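Long-range contacts in histone acetyltransferase HPA2 and related acetyltransferases (Corynebacterium glutamicum ATCC 13032, PDB 2QEC), which probably transfers acyl groups, most likely acetyl from acetyl-CoA, to an unidentified acceptor, as a member of the GCN5-related N-acetyltransferase (GNAT) family: residues A[124-128]-A[157-162]; A[16-21]-A[72-78]. The protein carries 1 engineered substitution. One frame throughout, in Å; residues are numbered along the deposited sequence.

Contact 1 (A[124-128]-A[157-162]); sequences PHWYL and EAIYLE
Three backbone hydrogen bonds join 124-128 to 157-162, which carry the first parts of the parallel strands 126-133 and 159-163 of a β-α-β unit at the heart of the GNAT fold. Trp-126 N donates to Ala-158 O (2.7 Å), Tyr-160 N to Trp-126 O (2.8 Å) and Leu-128 N to Tyr-160 O (3.1 Å), putting Trp-126 level with Ile-159 and Tyr-127 with Tyr-160; the strand axes approach to 4.6 Å at -25°. At the N-terminal end Trp-126, in the m rotamer, offers NE1 to Glu-157 OE1 (2.8 Å). Water extends the ladder at both ends, linking Pro-124 O to Ala-158 N and Leu-128 O to Glu-162 N. Both tyrosines are t at chi1 and share a sheet face, where Tyr-127 CD1 lies 3.7 Å from Tyr-160 CD2. His-125, its CD2 3.5 Å from Tyr-160 CB, forms an aromatic cluster with them, to which His-120 adds its ring; His-125 ND1 bonds Phe-123 O and NE2 bonds His-120 ND1. On the opposite face, beneath the crossover helix 142-154, Trp-126 CB meets Ile-159 CG1 at 4.2 Å; Leu-128 CB meets Leu-161 CB at 4.3 Å. Tyr-160 OH ends in a very short 2.5 Å hydrogen bond to Glu-162 OE2.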
loop_
_atom_site.group_PDB
_atom_site.type_symbol
_atom_site.label_atom_id
_atom_site.label_comp_id
_atom_site.label_asym_id
_atom_site.label_seq_id
_atom_site.Cartn_x
_atom_site.Cartn_y
_atom_site.Cartn_z
ATOM N N PRO A 124 -9.486 -3.251 -0.047
ATOM C CA PRO A 124 -10.050 -3.870 -1.265
ATOM C C PRO A 124 -9.368 -3.393 -2.515
ATOM O O PRO A 124 -9.030 -2.203 -2.645
ATOM C CB PRO A 124 -11.525 -3.433 -1.244
ATOM C CG PRO A 124 -11.782 -3.014 0.195
ATOM C CD PRO A 124 -10.491 -2.482 0.714
ATOM N N HIS A 125 -9.102 -4.326 -3.428
ATOM C CA HIS A 125 -8.432 -3.980 -4.637
ATOM C C HIS A 125 -8.646 -5.034 -5.684
ATOM O O HIS A 125 -8.857 -6.210 -5.357
ATOM C CB HIS A 125 -6.905 -3.839 -4.404
ATOM C CG HIS A 125 -6.240 -5.086 -3.891
ATOM N ND1 HIS A 125 -6.187 -5.379 -2.544
ATOM C CD2 HIS A 125 -5.591 -6.098 -4.524
ATOM C CE1 HIS A 125 -5.553 -6.531 -2.377
ATOM N NE2 HIS A 125 -5.168 -6.982 -3.560
ATOM N N TRP A 126 -8.505 -4.628 -6.946
ATOM C CA TRP A 126 -8.315 -5.578 -8.049
ATOM C C TRP A 126 -6.867 -6.074 -8.058
ATOM O O TRP A 126 -5.983 -5.370 -7.636
ATOM C CB TRP A 126 -8.585 -4.918 -9.393
ATOM C CG TRP A 126 -10.008 -4.534 -9.607
ATOM C CD1 TRP A 126 -10.683 -3.475 -9.042
ATOM C CD2 TRP A 126 -10.943 -5.241 -10.380
ATOM N NE1 TRP A 126 -11.994 -3.478 -9.461
ATOM C CE2 TRP A 126 -12.164 -4.545 -10.311
ATOM C CE3 TRP A 126 -10.852 -6.398 -11.214
ATOM C CZ2 TRP A 126 -13.291 -4.967 -11.005
ATOM C CZ3 TRP A 126 -11.971 -6.806 -11.876
ATOM C CH2 TRP A 126 -13.167 -6.090 -11.784
ATOM N N TYR A 127 -6.632 -7.297 -8.524
ATOM C CA TYR A 127 -5.266 -7.808 -8.682
ATOM C C TYR A 127 -5.090 -8.224 -10.112
ATOM O O TYR A 127 -5.822 -9.062 -10.541
ATOM C CB TYR A 127 -5.060 -9.032 -7.788
ATOM C CG TYR A 127 -3.760 -9.817 -7.913
ATOM C CD1 TYR A 127 -2.541 -9.188 -8.120
ATOM C CD2 TYR A 127 -3.760 -11.212 -7.808
ATOM C CE1 TYR A 127 -1.382 -9.895 -8.226
ATOM C CE2 TYR A 127 -2.603 -11.920 -7.900
ATOM C CZ TYR A 127 -1.416 -11.262 -8.090
ATOM O OH TYR A 127 -0.255 -11.972 -8.205
ATOM N N LEU A 128 -4.100 -7.655 -10.784
ATOM C CA LEU A 128 -3.660 -8.127 -12.084
ATOM C C LEU A 128 -2.603 -9.180 -11.866
ATOM O O LEU A 128 -1.462 -8.843 -11.522
ATOM C CB LEU A 128 -3.117 -6.968 -12.910
ATOM C CG LEU A 128 -2.554 -7.414 -14.266
ATOM C CD1 LEU A 128 -3.600 -8.198 -15.049
ATOM C CD2 LEU A 128 -2.048 -6.200 -15.005
ATOM N N GLU A 157 -11.898 2.052 -8.254
ATOM C CA GLU A 157 -11.339 1.126 -7.323
ATOM C C GLU A 157 -9.817 1.009 -7.536
ATOM O O GLU A 157 -9.277 1.337 -8.604
ATOM C CB GLU A 157 -12.075 -0.223 -7.441
ATOM C CG GLU A 157 -13.592 -0.092 -7.111
ATOM C CD GLU A 157 -14.456 -1.282 -7.508
ATOM O OE1 GLU A 157 -14.124 -2.053 -8.442
ATOM O OE2 GLU A 157 -15.551 -1.415 -6.909
ATOM N N ALA A 158 -9.165 0.467 -6.528
ATOM C CA ALA A 158 -7.722 0.238 -6.479
ATOM C C ALA A 158 -7.294 -1.022 -7.251
ATOM O O ALA A 158 -8.055 -1.963 -7.412
ATOM C CB ALA A 158 -7.295 0.131 -5.042
ATOM N N ILE A 159 -6.046 -1.014 -7.698
ATOM C CA ILE A 159 -5.433 -2.146 -8.355
ATOM C C ILE A 159 -4.029 -2.389 -7.741
ATOM O O ILE A 159 -3.253 -1.460 -7.592
ATOM C CB ILE A 159 -5.271 -1.889 -9.845
ATOM C CG1 ILE A 159 -6.577 -1.358 -10.451
ATOM C CG2 ILE A 159 -4.833 -3.200 -10.551
ATOM C CD1 ILE A 159 -6.511 -1.100 -11.999
ATOM N N TYR A 160 -3.735 -3.656 -7.435
ATOM C CA TYR A 160 -2.395 -4.157 -7.070
ATOM C C TYR A 160 -1.802 -5.014 -8.206
ATOM O O TYR A 160 -2.520 -5.737 -8.870
ATOM C CB TYR A 160 -2.527 -4.988 -5.764
ATOM C CG TYR A 160 -1.254 -5.645 -5.252
ATOM C CD1 TYR A 160 -0.338 -4.946 -4.527
ATOM C CD2 TYR A 160 -0.960 -6.976 -5.564
ATOM C CE1 TYR A 160 0.857 -5.550 -4.068
ATOM C CE2 TYR A 160 0.225 -7.583 -5.130
ATOM C CZ TYR A 160 1.122 -6.845 -4.345
ATOM O OH TYR A 160 2.298 -7.411 -3.888
ATOM N N LEU A 161 -0.500 -4.882 -8.446
ATOM C CA LEU A 161 0.244 -5.771 -9.272
ATOM C C LEU A 161 1.694 -5.843 -8.781
ATOM O O LEU A 161 2.136 -5.088 -7.925
ATOM C CB LEU A 161 0.173 -5.348 -10.761
ATOM C CG LEU A 161 0.666 -3.939 -11.137
ATOM C CD1 LEU A 161 2.199 -3.857 -11.192
ATOM C CD2 LEU A 161 0.109 -3.544 -12.462
ATOM N N GLU A 162 2.437 -6.794 -9.324
ATOM C CA GLU A 162 3.856 -6.970 -9.025
ATOM C C GLU A 162 4.621 -6.929 -10.304
ATOM O O GLU A 162 4.475 -7.836 -11.121
ATOM C CB GLU A 162 4.034 -8.292 -8.315
ATOM C CG GLU A 162 3.531 -8.189 -6.863
ATOM C CD GLU A 162 3.220 -9.531 -6.210
ATOM O OE1 GLU A 162 3.406 -10.553 -6.873
ATOM O OE2 GLU A 162 2.836 -9.556 -5.008
HETATM O O HOH W 1 -10.664 -0.864 -4.477
HETATM O O HOH W 2 0.313 -11.952 -4.991
HETATM O O HOH W 3 1.136 -8.702 -10.939
#

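Contact 2 (A[16-21]-A[72-78]); sequences KIVDVL and EIVGVAL
Helix 14-25 lies across the central sheet of the GNAT fold, and here its segment 16-21 crosses strand 73-78 almost perpendicularly, at -86° with 8.2 Å between axes. The helix is regular, with Val-20 N bonded to Lys-16 O and Leu-21 N to Ile-17 O. The strand is not: Val-74 (phi/psi -118/-3) and Gly-75 together face Ala-66 of the neighbouring strand in a classic β bulge. Because of it Val-74 and Gly-75 both have their CB directions, an ideal one for the glycine, away from the helix, while Ile-73, Val-76 and Leu-78 point toward it.

Apolar contacts make up most of the interface. Val-76, with chi1 at p, is central: its CG2 lies 3.7 Å from Ile-17 CG2, and its CG1 lies 3.7 Å from Leu-21 CD2 and 4.2 Å from Val-20 CG1. Val-20 CG1 also reaches Gly-75 CA at 4.5 Å, over the bulge, and its CG2 approaches Ile-73 CG2 at 4.4 Å. Further along, Leu-21 CD1 meets Leu-78 CD1 at 4.2 Å. Helix 43-60 packs beside this layer, with Ile-53 against Ile-17 and Phe-49 against Leu-21.

Polar contacts gather at the start of the strand, where Lys-16 (chi1 t, chi2 p) lays CG 3.9 Å from Ile-73 CB and bends its amine to the backbone. A long salt bridge of 3.9 Å runs from Lys-16 NZ to Glu-72 OE1, and a water bridges these two atoms and also receives Ile-73 N. The direct hydrogen bond, from Lys-16 NZ to Ile-73 O, is 2.7 Å long.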
loop_
_atom_site.group_PDB
_atom_site.type_symbol
_atom_site.label_atom_id
_atom_site.label_comp_id
_atom_site.label_asym_id
_atom_site.label_seq_id
_atom_site.Cartn_x
_atom_site.Cartn_y
_atom_site.Cartn_z
ATOM N N LYS A 16 -6.915 -22.061 -26.044
ATOM C CA LYS A 16 -5.988 -21.124 -26.670
ATOM C C LYS A 16 -5.396 -20.205 -25.630
ATOM O O LYS A 16 -4.229 -19.814 -25.670
ATOM C CB LYS A 16 -6.718 -20.299 -27.741
ATOM C CG LYS A 16 -5.836 -19.260 -28.420
ATOM C CD LYS A 16 -4.849 -19.924 -29.383
ATOM C CE LYS A 16 -3.776 -18.931 -29.820
ATOM N NZ LYS A 16 -4.437 -17.809 -30.543
ATOM N N ILE A 17 -6.220 -19.842 -24.694
ATOM C CA ILE A 17 -5.775 -18.982 -23.575
ATOM C C ILE A 17 -4.585 -19.654 -22.838
ATOM O O ILE A 17 -3.537 -19.035 -22.616
ATOM C CB ILE A 17 -6.953 -18.703 -22.662
ATOM C CG1 ILE A 17 -7.849 -17.619 -23.274
ATOM C CG2 ILE A 17 -6.510 -18.228 -21.300
ATOM C CD1 ILE A 17 -9.120 -17.438 -22.576
ATOM N N VAL A 18 -4.741 -20.934 -22.523
ATOM C CA VAL A 18 -3.684 -21.710 -21.845
ATOM C C VAL A 18 -2.457 -21.807 -22.737
ATOM O O VAL A 18 -1.337 -21.642 -22.272
ATOM C CB VAL A 18 -4.194 -23.076 -21.434
ATOM C CG1 VAL A 18 -3.040 -23.983 -20.951
ATOM C CG2 VAL A 18 -5.295 -22.953 -20.372
ATOM N N ASP A 19 -2.652 -22.075 -24.028
ATOM C CA ASP A 19 -1.545 -22.089 -24.991
ATOM C C ASP A 19 -0.764 -20.793 -24.944
ATOM O O ASP A 19 0.474 -20.798 -25.007
ATOM C CB ASP A 19 -2.016 -22.243 -26.430
ATOM C CG ASP A 19 -2.519 -23.626 -26.754
ATOM O OD1 ASP A 19 -2.243 -24.588 -26.005
ATOM O OD2 ASP A 19 -3.221 -23.729 -27.768
ATOM N N VAL A 20 -1.479 -19.680 -24.895
ATOM C CA VAL A 20 -0.830 -18.339 -24.837
ATOM C C VAL A 20 -0.038 -18.093 -23.525
ATOM O O VAL A 20 1.100 -17.595 -23.533
ATOM C CB VAL A 20 -1.853 -17.195 -25.083
ATOM C CG1 VAL A 20 -1.217 -15.868 -24.888
ATOM C CG2 VAL A 20 -2.379 -17.266 -26.548
ATOM N N LEU A 21 -0.627 -18.453 -22.400
ATOM C CA LEU A 21 0.065 -18.375 -21.117
ATOM C C LEU A 21 1.353 -19.211 -21.086
ATOM O O LEU A 21 2.388 -18.771 -20.602
ATOM C CB LEU A 21 -0.893 -18.810 -20.008
ATOM C CG LEU A 21 -2.042 -17.836 -19.734
ATOM C CD1 LEU A 21 -3.206 -18.506 -18.973
ATOM C CD2 LEU A 21 -1.549 -16.641 -19.032
ATOM N N GLU A 72 -7.685 -13.918 -34.095
ATOM C CA GLU A 72 -7.012 -14.846 -33.191
ATOM C C GLU A 72 -6.656 -14.159 -31.899
ATOM O O GLU A 72 -6.355 -12.969 -31.872
ATOM C CB GLU A 72 -5.759 -15.477 -33.823
ATOM C CG GLU A 72 -5.996 -16.253 -35.125
ATOM C CD GLU A 72 -6.537 -17.699 -34.970
ATOM O OE1 GLU A 72 -6.421 -18.302 -33.873
ATOM O OE2 GLU A 72 -7.090 -18.233 -35.984
ATOM N N ILE A 73 -6.680 -14.950 -30.833
ATOM C CA ILE A 73 -6.318 -14.482 -29.511
ATOM C C ILE A 73 -4.805 -14.333 -29.476
ATOM O O ILE A 73 -4.060 -15.263 -29.832
ATOM C CB ILE A 73 -6.822 -15.445 -28.408
ATOM C CG1 ILE A 73 -8.362 -15.408 -28.353
ATOM C CG2 ILE A 73 -6.187 -15.113 -27.067
ATOM C CD1 ILE A 73 -8.976 -16.594 -27.647
ATOM N N VAL A 74 -4.369 -13.109 -29.189
ATOM C CA VAL A 74 -2.948 -12.748 -29.154
ATOM C C VAL A 74 -2.480 -12.270 -27.772
ATOM O O VAL A 74 -1.297 -12.016 -27.558
ATOM C CB VAL A 74 -2.608 -11.656 -30.223
ATOM C CG1 VAL A 74 -2.666 -12.254 -31.598
ATOM C CG2 VAL A 74 -3.512 -10.442 -30.116
ATOM N N GLY A 75 -3.401 -12.187 -26.839
ATOM C CA GLY A 75 -3.045 -11.848 -25.460
ATOM C C GLY A 75 -4.155 -12.200 -24.513
ATOM O O GLY A 75 -5.316 -12.354 -24.917
ATOM N N VAL A 76 -3.768 -12.345 -23.256
ATOM C CA VAL A 76 -4.688 -12.668 -22.189
ATOM C C VAL A 76 -4.241 -11.964 -20.906
ATOM O O VAL A 76 -3.037 -11.790 -20.649
ATOM C CB VAL A 76 -4.864 -14.219 -22.008
ATOM C CG1 VAL A 76 -3.572 -14.922 -21.562
ATOM C CG2 VAL A 76 -6.015 -14.547 -21.062
ATOM N N ALA A 77 -5.231 -11.514 -20.125
ATOM C CA ALA A 77 -5.016 -10.992 -18.775
ATOM C C ALA A 77 -5.958 -11.672 -17.750
ATOM O O ALA A 77 -7.170 -11.877 -18.002
ATOM C CB ALA A 77 -5.159 -9.490 -18.757
ATOM N N LEU A 78 -5.403 -11.975 -16.567
ATOM C CA LEU A 78 -6.139 -12.628 -15.470
ATOM C C LEU A 78 -6.167 -11.671 -14.305
ATOM O O LEU A 78 -5.125 -11.217 -13.889
ATOM C CB LEU A 78 -5.463 -13.926 -15.055
ATOM C CG LEU A 78 -5.297 -14.964 -16.221
ATOM C CD1 LEU A 78 -4.569 -16.194 -15.703
ATOM C CD2 LEU A 78 -6.596 -15.452 -16.733
HETATM O O HOH W 4 -7.317 -17.725 -31.521
#

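Both contacts reach the same sheet, through the adjacent strands 126-133 and 73-80, yet they lie about 21 Å apart, centre to centre, with the chain's centre between them. Contact 1 joins strand to strand within the sheet, so backbone hydrogen bonds set its register; it is only partly buried, with waters bridging backbone atoms at both ends. Contact 2, whose segments both precede those of contact 1 in sequence, lays a helix over a sheet face. Without backbone pairing it depends on buried aliphatic side chains, apart from a water-linked Lys-16/Glu-72 pair at one end. The contacts touch where Leu-128 CD1 packs 3.6 Å from Leu-78 O and 4.2 Å from Ala-77 CB.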